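Local coordinates for putative thiol-disulfide isomerase or thioredoxin (Salmonella enterica subsp. enterica serovar Typhimurium, PDB 3L9V), which probably catalyses thiol-disulfide exchange in other proteins, as an oxidoreductase of the DsbA family with a thioredoxin fold, at residues 129-132 and 133-137. Sequence-based numbering, arbitrary orientation.
Sequences DMVA and LQERL
Leu133 N donates to Asp129 O at 2.8 Å, one of four i to i+4 bonds that cross from 129-132 to 133-137 within helix 125-140; another joins Arg136 N to Ala132 O, also at 2.8 Å. Met130 O takes two donors: Gln134 N, lying above the carbonyl plane, and more weakly Gln134 NE2 at 3.3 Å. With CG beside its own backbone N (chi1 -69°) and the chain extended beyond, Gln134 runs back past that carbonyl; its amide can both donate and accept, which suits a buried position between backbone groups. Met130, present as selenomethionine, and Leu133 are apolar chains pointing the same way along one side of the helix, SE 3.9 Å from Leu133 CD2. On the exposed side Arg136 bends at chi3 (71°), bringing one guanidinium face over Leu133 CA, which lies toward its rim, while small Ala132 leaves room for NH1, 4.1 Å from its CB. A water at the guanidinium edge accepts from Arg136 NH2 and donates to Asp129 O, giving that carbonyl a second partner. Within the DsbA-like fold, Gln134 OE1 accepts from His56 N of strand 52-56, NE2 donates to Thr68 O of helix 64-77, and Glu135 OE2 is hydrogen-bonded to Ser58 OG. Met130 packs on Met75 and Val131 on Ala72, both of helix 64-77.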
ATOM      1  N   ASP A 129       2.656  11.080 -13.368  1.00 27.89           N
ATOM      2  CA  ASP A 129       2.997  11.854 -12.178  1.00 30.38           C
ATOM      3  C   ASP A 129       2.907  10.967 -10.943  1.00 34.50           C
ATOM      4  O   ASP A 129       3.723  11.071 -10.055  1.00 31.38           O
ATOM      5  CB  ASP A 129       2.029  13.017 -11.968  1.00 32.11           C
ATOM      6  CG  ASP A 129       2.260  14.172 -12.932  1.00 36.26           C
ATOM      7  OD1 ASP A 129       3.183  14.098 -13.760  1.00 29.32           O
ATOM      8  OD2 ASP A 129       1.500  15.156 -12.850  1.00 44.56           O
HETATM    9  N   MSE A 130       1.893  10.107 -10.892  1.00 36.88           N
HETATM   10  CA  MSE A 130       1.628   9.317  -9.697  1.00 27.81           C
HETATM   11  C   MSE A 130       2.636   8.165  -9.551  1.00 27.72           C
HETATM   12  O   MSE A 130       2.958   7.735  -8.440  1.00 35.24           O
HETATM   13  CB  MSE A 130       0.191   8.812  -9.690  1.00 27.81           C
HETATM   14  CG  MSE A 130      -0.364   8.549  -8.302  1.00 44.48           C
HETATM   15 SE   MSE A 130      -0.490  10.185  -7.227  1.00 61.53          SE
HETATM   16  CE  MSE A 130      -1.555   9.476  -5.777  1.00 93.28           C
ATOM     17  N   VAL A 131       3.124   7.677 -10.682  1.00 26.41           N
ATOM     18  CA  VAL A 131       4.224   6.727 -10.699  1.00 27.97           C
ATOM     19  C   VAL A 131       5.474   7.445 -10.197  1.00 35.29           C
ATOM     20  O   VAL A 131       6.207   6.924  -9.348  1.00 25.68           O
ATOM     21  CB  VAL A 131       4.469   6.137 -12.109  1.00 27.72           C
ATOM     22  CG1 VAL A 131       5.682   5.263 -12.116  1.00 33.40           C
ATOM     23  CG2 VAL A 131       3.245   5.321 -12.614  1.00 22.49           C
ATOM     24  N   ALA A 132       5.709   8.659 -10.701  1.00 26.24           N
ATOM     25  CA  ALA A 132       6.853   9.434 -10.233  1.00 29.87           C
ATOM     26  C   ALA A 132       6.781   9.596  -8.730  1.00 23.44           C
ATOM     27  O   ALA A 132       7.765   9.382  -8.029  1.00 28.63           O
ATOM     28  CB  ALA A 132       6.899  10.795 -10.894  1.00 40.98           C
ATOM     29  N   LEU A 133       5.615   9.984  -8.229  1.00 24.97           N
ATOM     30  CA  LEU A 133       5.479  10.210  -6.801  1.00 28.76           C
ATOM     31  C   LEU A 133       5.823   8.946  -5.990  1.00 34.07           C
ATOM     32  O   LEU A 133       6.534   9.026  -4.976  1.00 33.38           O
ATOM     33  CB  LEU A 133       4.074  10.681  -6.459  1.00 33.05           C
ATOM     34  CG  LEU A 133       3.844  10.857  -4.954  1.00 41.57           C
ATOM     35  CD1 LEU A 133       4.622  12.063  -4.397  1.00 42.86           C
ATOM     36  CD2 LEU A 133       2.365  10.966  -4.634  1.00 46.32           C
ATOM     37  N   GLN A 134       5.327   7.786  -6.427  1.00 31.15           N
ATOM     38  CA  GLN A 134       5.561   6.547  -5.670  1.00 28.90           C
ATOM     39  C   GLN A 134       7.035   6.208  -5.600  1.00 27.66           C
ATOM     40  O   GLN A 134       7.550   5.779  -4.546  1.00 26.89           O
ATOM     41  CB  GLN A 134       4.754   5.374  -6.235  1.00 21.29           C
ATOM     42  CG  GLN A 134       3.231   5.527  -6.008  1.00 12.73           C
ATOM     43  CD  GLN A 134       2.448   4.389  -6.658  1.00 27.49           C
ATOM     44  OE1 GLN A 134       2.149   3.382  -6.011  1.00 24.23           O
ATOM     45  NE2 GLN A 134       2.118   4.547  -7.946  1.00 19.22           N
ATOM     46  N   GLU A 135       7.722   6.416  -6.717  1.00 20.94           N
ATOM     47  CA  GLU A 135       9.134   6.103  -6.782  1.00 30.57           C
ATOM     48  C   GLU A 135       9.946   7.156  -6.016  1.00 38.46           C
ATOM     49  O   GLU A 135      10.954   6.831  -5.393  1.00 33.91           O
ATOM     50  CB  GLU A 135       9.599   5.988  -8.231  1.00 33.84           C
ATOM     51  CG  GLU A 135       8.841   4.937  -9.062  1.00 42.36           C
ATOM     52  CD  GLU A 135       9.158   3.482  -8.666  1.00 46.57           C
ATOM     53  OE1 GLU A 135       9.899   3.267  -7.682  1.00 46.38           O
ATOM     54  OE2 GLU A 135       8.658   2.548  -9.346  1.00 37.96           O
ATOM     55  N   ARG A 136       9.496   8.411  -6.051  1.00 31.57           N
ATOM     56  CA  ARG A 136      10.156   9.480  -5.307  1.00 31.73           C
ATOM     57  C   ARG A 136      10.049   9.200  -3.803  1.00 28.20           C
ATOM     58  O   ARG A 136      11.050   9.200  -3.081  1.00 25.86           O
ATOM     59  CB  ARG A 136       9.529  10.844  -5.653  1.00 34.65           C
ATOM     60  CG  ARG A 136      10.035  12.010  -4.816  1.00 37.49           C
ATOM     61  CD  ARG A 136       9.845  13.365  -5.539  1.00 39.81           C
ATOM     62  NE  ARG A 136       8.447  13.777  -5.615  1.00 46.64           N
ATOM     63  CZ  ARG A 136       7.677  13.649  -6.696  1.00 47.56           C
ATOM     64  NH1 ARG A 136       8.152  13.113  -7.816  1.00 45.82           N
ATOM     65  NH2 ARG A 136       6.420  14.055  -6.652  1.00 49.97           N
ATOM     66  N   LEU A 137       8.838   8.917  -3.343  1.00 27.55           N
ATOM     67  CA  LEU A 137       8.623   8.723  -1.919  1.00 26.08           C
ATOM     68  C   LEU A 137       9.318   7.457  -1.399  1.00 34.52           C
ATOM     69  O   LEU A 137       9.683   7.388  -0.218  1.00 34.70           O
ATOM     70  CB  LEU A 137       7.138   8.762  -1.585  1.00 29.66           C
ATOM     71  CG  LEU A 137       6.461  10.098  -1.928  1.00 28.39           C
ATOM     72  CD1 LEU A 137       4.938  10.040  -1.693  1.00 21.40           C
ATOM     73  CD2 LEU A 137       7.100  11.259  -1.140  1.00 32.20           C
TER
HETATM   74  O   HOH W   1       5.521  13.092  -8.895  1.00 52.66           O